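Long-range contacts in exopolygalacturonate lyase (Vibrio vulnificus, PDB 5A29), which probably cleaves pectic polysaccharides by beta-elimination, as a manganese-binding family 2 polysaccharide lyase: residues L240-Y245 / E343-E348; I335-A340 / A540-G545. All blocks are in the same frame, centred on the assembly; numbering follows the deposited sequence.

Contact 1: L240-Y245 / E343-E348. With SRT (S,R meso-tartaric acid), chain D; EDO (1,2-ethanediol), chain M.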
loop_
_atom_site.group_PDB
_atom_site.type_symbol
_atom_site.label_atom_id
_atom_site.label_comp_id
_atom_site.label_asym_id
_atom_site.label_seq_id
_atom_site.Cartn_x
_atom_site.Cartn_y
_atom_site.Cartn_z
ATOM N N LEU A 240 10.231 4.380 1.664
ATOM C CA LEU A 240 11.694 4.599 1.808
ATOM C C LEU A 240 12.430 3.507 2.542
ATOM O O LEU A 240 13.496 3.086 2.088
ATOM C CB LEU A 240 11.978 5.980 2.476
ATOM C CG LEU A 240 11.641 7.134 1.494
ATOM C CD1 LEU A 240 11.530 8.451 2.288
ATOM C CD2 LEU A 240 12.649 7.289 0.337
ATOM N N ILE A 241 11.837 3.029 3.618
ATOM C CA ILE A 241 12.403 1.950 4.459
ATOM C C ILE A 241 12.472 0.683 3.578
ATOM O O ILE A 241 13.520 0.050 3.511
ATOM C CB ILE A 241 11.497 1.668 5.679
ATOM C CG1 ILE A 241 11.610 2.822 6.734
ATOM C CG2 ILE A 241 11.887 0.408 6.384
ATOM C CD1 ILE A 241 10.413 2.912 7.629
ATOM N N TYR A 242 11.365 0.376 2.897
ATOM C CA TYR A 242 11.300 -0.809 2.035
ATOM C C TYR A 242 12.426 -0.743 0.970
ATOM O O TYR A 242 13.129 -1.742 0.746
ATOM C CB TYR A 242 9.869 -0.948 1.392
ATOM C CG TYR A 242 9.765 -2.165 0.443
ATOM C CD1 TYR A 242 10.090 -3.466 0.877
ATOM C CD2 TYR A 242 9.270 -1.995 -0.852
ATOM C CE1 TYR A 242 9.988 -4.551 -0.007
ATOM C CE2 TYR A 242 9.179 -3.074 -1.732
ATOM C CZ TYR A 242 9.516 -4.333 -1.296
ATOM O OH TYR A 242 9.499 -5.389 -2.221
ATOM N N ALA A 243 12.575 0.412 0.317
ATOM C CA ALA A 243 13.539 0.542 -0.787
ATOM C C ALA A 243 14.971 0.377 -0.293
ATOM O O ALA A 243 15.747 -0.353 -0.897
ATOM C CB ALA A 243 13.364 1.835 -1.529
ATOM N N ALA A 244 15.280 0.955 0.859
ATOM C CA ALA A 244 16.679 0.939 1.389
ATOM C C ALA A 244 17.001 -0.492 1.760
ATOM O O ALA A 244 18.063 -1.006 1.420
ATOM C CB ALA A 244 16.760 1.799 2.624
ATOM N N TYR A 245 16.031 -1.200 2.349
ATOM C CA TYR A 245 16.321 -2.572 2.727
ATOM C C TYR A 245 16.403 -3.521 1.520
ATOM O O TYR A 245 17.142 -4.513 1.545
ATOM C CB TYR A 245 15.300 -3.058 3.707
ATOM C CG TYR A 245 15.633 -2.807 5.149
ATOM C CD1 TYR A 245 16.608 -3.572 5.797
ATOM C CD2 TYR A 245 14.944 -1.814 5.888
ATOM C CE1 TYR A 245 16.896 -3.401 7.151
ATOM C CE2 TYR A 245 15.223 -1.641 7.265
ATOM C CZ TYR A 245 16.184 -2.445 7.884
ATOM O OH TYR A 245 16.452 -2.327 9.248
ATOM N N GLU A 343 6.969 -4.632 7.245
ATOM C CA GLU A 343 7.957 -4.949 8.299
ATOM C C GLU A 343 7.989 -6.442 8.511
ATOM O O GLU A 343 9.064 -7.031 8.768
ATOM C CB GLU A 343 7.631 -4.230 9.614
ATOM C CG GLU A 343 7.933 -2.737 9.424
ATOM C CD GLU A 343 7.945 -1.916 10.737
ATOM O OE1 GLU A 343 7.667 -2.483 11.834
ATOM O OE2 GLU A 343 8.205 -0.671 10.631
ATOM N N LEU A 344 6.823 -7.091 8.449
ATOM C CA LEU A 344 6.821 -8.554 8.523
ATOM C C LEU A 344 7.549 -9.200 7.368
ATOM O O LEU A 344 8.174 -10.260 7.549
ATOM C CB LEU A 344 5.370 -9.134 8.604
ATOM C CG LEU A 344 4.704 -8.758 10.001
ATOM C CD1 LEU A 344 3.166 -8.943 9.939
ATOM C CD2 LEU A 344 5.274 -9.563 11.174
ATOM N N HIS A 345 7.382 -8.663 6.171
ATOM C CA HIS A 345 8.088 -9.201 5.009
ATOM C C HIS A 345 9.632 -9.062 5.192
ATOM O O HIS A 345 10.395 -9.988 4.918
ATOM C CB HIS A 345 7.617 -8.428 3.744
ATOM C CG HIS A 345 8.446 -8.706 2.545
ATOM N ND1 HIS A 345 8.556 -9.963 2.007
ATOM C CD2 HIS A 345 9.263 -7.904 1.810
ATOM C CE1 HIS A 345 9.357 -9.917 0.948
ATOM N NE2 HIS A 345 9.780 -8.672 0.796
ATOM N N LEU A 346 10.075 -7.923 5.683
ATOM C CA LEU A 346 11.511 -7.686 5.942
ATOM C C LEU A 346 12.021 -8.548 7.098
ATOM O O LEU A 346 13.144 -9.107 7.032
ATOM C CB LEU A 346 11.723 -6.200 6.298
ATOM C CG LEU A 346 11.479 -5.191 5.198
ATOM C CD1 LEU A 346 11.686 -3.766 5.723
ATOM C CD2 LEU A 346 12.295 -5.426 3.913
ATOM N N ALA A 347 11.201 -8.751 8.124
ATOM C CA ALA A 347 11.645 -9.603 9.217
ATOM C C ALA A 347 11.943 -11.014 8.697
ATOM O O ALA A 347 12.905 -11.669 9.162
ATOM C CB ALA A 347 10.607 -9.711 10.322
ATOM N N GLU A 348 11.019 -11.536 7.883
ATOM C CA GLU A 348 11.115 -12.865 7.333
ATOM C C GLU A 348 12.255 -12.961 6.315
ATOM O O GLU A 348 13.011 -13.914 6.358
ATOM C CB GLU A 348 9.823 -13.283 6.615
ATOM C CG GLU A 348 9.859 -14.765 6.330
ATOM C CD GLU A 348 8.580 -15.321 5.709
ATOM O OE1 GLU A 348 7.668 -14.536 5.353
ATOM O OE2 GLU A 348 8.500 -16.574 5.593
HETATM O O1 SRT D . 4.070 3.365 11.903
HETATM O O11 SRT D . 4.385 3.208 14.049
HETATM C C1 SRT D . 4.471 2.735 12.907
HETATM C C2 SRT D . 5.184 1.435 12.591
HETATM O O2 SRT D . 6.487 1.761 12.921
HETATM C C3 SRT D . 4.861 0.091 13.289
HETATM O O3 SRT D . 3.969 0.210 14.370
HETATM C C4 SRT D . 4.319 -1.028 12.418
HETATM O O4 SRT D . 4.805 -2.147 12.741
HETATM O O41 SRT D . 3.492 -0.814 11.459
HETATM C C1 EDO M . 5.290 -12.596 3.934
HETATM O O1 EDO M . 5.958 -12.434 2.674
HETATM C C2 EDO M . 6.022 -11.681 4.953
HETATM O O2 EDO M . 6.033 -12.110 6.357
HETATM O O HOH W 1 10.609 -7.712 -1.723
#

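Contact 2: I335-A340 / A540-G545. With SRT (S,R meso-tartaric acid), chain D.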
loop_
_atom_site.group_PDB
_atom_site.type_symbol
_atom_site.label_atom_id
_atom_site.label_comp_id
_atom_site.label_asym_id
_atom_site.label_seq_id
_atom_site.Cartn_x
_atom_site.Cartn_y
_atom_site.Cartn_z
ATOM N N ILE A 335 -0.635 1.961 9.386
ATOM C CA ILE A 335 0.243 1.399 10.429
ATOM C C ILE A 335 0.041 -0.122 10.538
ATOM O O ILE A 335 1.035 -0.868 10.447
ATOM C CB ILE A 335 -0.062 2.036 11.784
ATOM C CG1 ILE A 335 0.324 3.523 11.750
ATOM C CG2 ILE A 335 0.665 1.282 12.916
ATOM C CD1 ILE A 335 -0.292 4.239 12.980
ATOM N N VAL A 336 -1.204 -0.563 10.777
ATOM C CA VAL A 336 -1.453 -1.990 11.122
ATOM C C VAL A 336 -1.691 -2.882 9.897
ATOM O O VAL A 336 -1.829 -4.102 10.051
ATOM C CB VAL A 336 -2.585 -2.211 12.168
ATOM C CG1 VAL A 336 -2.252 -1.380 13.450
ATOM C CG2 VAL A 336 -3.994 -1.952 11.607
ATOM N N PHE A 337 -1.829 -2.271 8.732
ATOM C CA PHE A 337 -2.007 -3.053 7.521
ATOM C C PHE A 337 -0.785 -2.815 6.617
ATOM O O PHE A 337 0.078 -3.696 6.527
ATOM C CB PHE A 337 -3.338 -2.684 6.805
ATOM C CG PHE A 337 -3.525 -3.394 5.502
ATOM C CD1 PHE A 337 -3.546 -4.822 5.458
ATOM C CD2 PHE A 337 -3.714 -2.676 4.321
ATOM C CE1 PHE A 337 -3.738 -5.494 4.216
ATOM C CE2 PHE A 337 -3.877 -3.329 3.075
ATOM C CZ PHE A 337 -3.913 -4.750 3.037
ATOM N N ASN A 338 -0.653 -1.628 5.975
ATOM C CA ASN A 338 0.376 -1.474 4.963
ATOM C C ASN A 338 1.771 -1.614 5.561
ATOM O O ASN A 338 2.553 -2.475 5.120
ATOM C CB ASN A 338 0.293 -0.103 4.211
ATOM C CG ASN A 338 -1.068 0.095 3.559
ATOM O OD1 ASN A 338 -1.934 0.672 4.186
ATOM N ND2 ASN A 338 -1.311 -0.538 2.417
ATOM N N ASN A 339 2.074 -0.814 6.571
ATOM C CA ASN A 339 3.489 -0.870 7.035
ATOM C C ASN A 339 3.757 -2.169 7.822
ATOM O O ASN A 339 4.894 -2.682 7.815
ATOM C CB ASN A 339 3.858 0.336 7.853
ATOM C CG ASN A 339 5.363 0.333 8.216
ATOM O OD1 ASN A 339 6.233 0.408 7.323
ATOM N ND2 ASN A 339 5.638 0.169 9.503
ATOM N N ALA A 340 2.725 -2.692 8.475
ATOM C CA ALA A 340 2.895 -3.972 9.151
ATOM C C ALA A 340 3.295 -5.073 8.151
ATOM O O ALA A 340 4.164 -5.882 8.457
ATOM C CB ALA A 340 1.604 -4.370 9.901
ATOM N N ALA A 540 5.605 -14.058 -6.008
ATOM C CA ALA A 540 5.830 -12.725 -5.389
ATOM C C ALA A 540 4.838 -12.522 -4.234
ATOM O O ALA A 540 3.639 -12.775 -4.363
ATOM C CB ALA A 540 5.626 -11.636 -6.439
ATOM N N PRO A 541 5.315 -12.064 -3.079
ATOM C CA PRO A 541 4.312 -11.906 -2.006
ATOM C C PRO A 541 3.498 -10.617 -2.189
ATOM O O PRO A 541 3.958 -9.645 -2.834
ATOM C CB PRO A 541 5.169 -11.760 -0.729
ATOM C CG PRO A 541 6.452 -11.172 -1.267
ATOM C CD PRO A 541 6.698 -11.887 -2.610
ATOM N N TYR A 542 2.263 -10.664 -1.686
ATOM C CA TYR A 542 1.399 -9.489 -1.720
ATOM C C TYR A 542 1.875 -8.582 -0.559
ATOM O O TYR A 542 1.860 -9.029 0.550
ATOM C CB TYR A 542 -0.023 -9.955 -1.404
ATOM C CG TYR A 542 -0.973 -8.804 -1.234
ATOM C CD1 TYR A 542 -1.257 -7.949 -2.303
ATOM C CD2 TYR A 542 -1.481 -8.517 0.015
ATOM C CE1 TYR A 542 -2.083 -6.833 -2.118
ATOM C CE2 TYR A 542 -2.307 -7.409 0.203
ATOM C CZ TYR A 542 -2.633 -6.623 -0.872
ATOM O OH TYR A 542 -3.411 -5.506 -0.627
ATOM N N LEU A 543 2.156 -7.320 -0.870
ATOM C CA LEU A 543 2.688 -6.359 0.090
ATOM C C LEU A 543 1.780 -5.153 0.315
ATOM O O LEU A 543 2.159 -4.277 1.118
ATOM C CB LEU A 543 4.083 -5.893 -0.343
ATOM C CG LEU A 543 5.102 -7.068 -0.386
ATOM C CD1 LEU A 543 6.381 -6.449 -0.950
ATOM C CD2 LEU A 543 5.320 -7.690 0.979
ATOM N N SER A 544 0.635 -5.106 -0.408
ATOM C CA SER A 544 -0.408 -4.066 -0.262
ATOM C C SER A 544 -0.078 -2.793 -0.989
ATOM O O SER A 544 -0.664 -1.763 -0.703
ATOM C CB SER A 544 -0.773 -3.755 1.227
ATOM O OG SER A 544 0.201 -2.922 1.834
ATOM N N GLY A 545 0.856 -2.831 -1.928
ATOM C CA GLY A 545 1.123 -1.619 -2.690
ATOM C C GLY A 545 0.013 -1.253 -3.670
ATOM O O GLY A 545 -0.583 -2.118 -4.248
HETATM O O1 SRT D . 4.070 3.365 11.903
HETATM O O11 SRT D . 4.385 3.208 14.049
HETATM C C1 SRT D . 4.471 2.735 12.907
HETATM C C2 SRT D . 5.184 1.435 12.591
HETATM O O2 SRT D . 6.487 1.761 12.921
HETATM C C3 SRT D . 4.861 0.091 13.289
HETATM O O3 SRT D . 3.969 0.210 14.370
HETATM C C4 SRT D . 4.319 -1.028 12.418
HETATM O O4 SRT D . 4.805 -2.147 12.741
HETATM O O41 SRT D . 3.492 -0.814 11.459
#

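Contact 1: L240-Y245 / E343-E348
L346 reaches from helix 331-349 into the side of helix 234-250 and meets three side chains there. Its two methyl branches divide the work. CD1 lies 3.8 Å from CD2 of the Y245 ring and 4.2 Å from CG2 of I241. CD2 touches the Y245 CB and comes to the edge of the Y242 ring, near its plane, 4.2 Å from CD1 of Y242. The side chains of L346 and Y245 run at about a right angle to each other.

With CG anti to the backbone N (chi1 178°), the far end of the Y242 ring comes up beside H345. Its CE1 approaches the imidazole at the edge, 3.9 Å from CD2 of H345. Beyond this touch, one water joins the two polar ends. It is 2.6 Å from Y242 OH, in the plane of the phenol ring, and 2.8 Å from H345 NE2.

E343 belongs to the meso-tartaric acid pocket, and K271 and N339 hold its OE2.

The two helix segments run nearly parallel, with axes 11.0 Å apart and 19° between their directions. At that spacing the leucine methyls bridge the two helices by apolar packing, while the water gives the buried phenol a polar partner shared with the imidazole.

Contact 2: I335-A340 / A540-G545
F337 crosses from helix 331-349 to the loop segment 540-545. Its CB leaves the backbone with CG anti to the backbone N (chi1 176°), which carries the ring out to S544 and Y542. On the ring, CE2 lies 3.6 Å from CB of S544. At the tip, CZ touches that same CB and lies 3.8 Å from Y542 OH, which sits at the edge of the phenylalanine ring. CZ is likewise at the edge of the Y542 ring, and the two side chains cross at about a right angle.

S544 also faces N338, whose CB is 3.7 Å from S544 OG. Within the loop, S544 OG lies 2.5 Å from L543 O, doubtfully short for a hydrogen bond. The backbone N of S544 lies over the centre of the Y542 ring, 3.5 Å above its plane.

N339, next along the helix, points away from the loop. Its ND2 donates to O41 of the bound meso-tartaric acid, 3.1 Å away. Here the helix makes a wider pi-type turn at 335-339. The loop follows helix 521-532 and packs beside helix 331-349. Helix 353-370 covers V336, and helix 234-250 touches I335, N339 and L543.

Contacts 1 and 2 share helix 331-349, with segment 335-340 preceding 343-348 on it. Their centres are 10 Å apart. Along the chain the order is 240-245, 335-340, 343-348, 540-545, so the segments of the two contacts alternate. The contacts touch directly: L543 of the loop packs against both Y242 and H345, with its CD2 3.6 Å from H345 CG. P541 also reaches H345. Helix 331-349 thus joins helix 234-250 to a loop far along the chain. E343 of contact 1 and I335, N339 and A340 of contact 2 line the same meso-tartaric acid pocket, so the helix that carries both contacts also lines this pocket, through residues other than those that make the contacts.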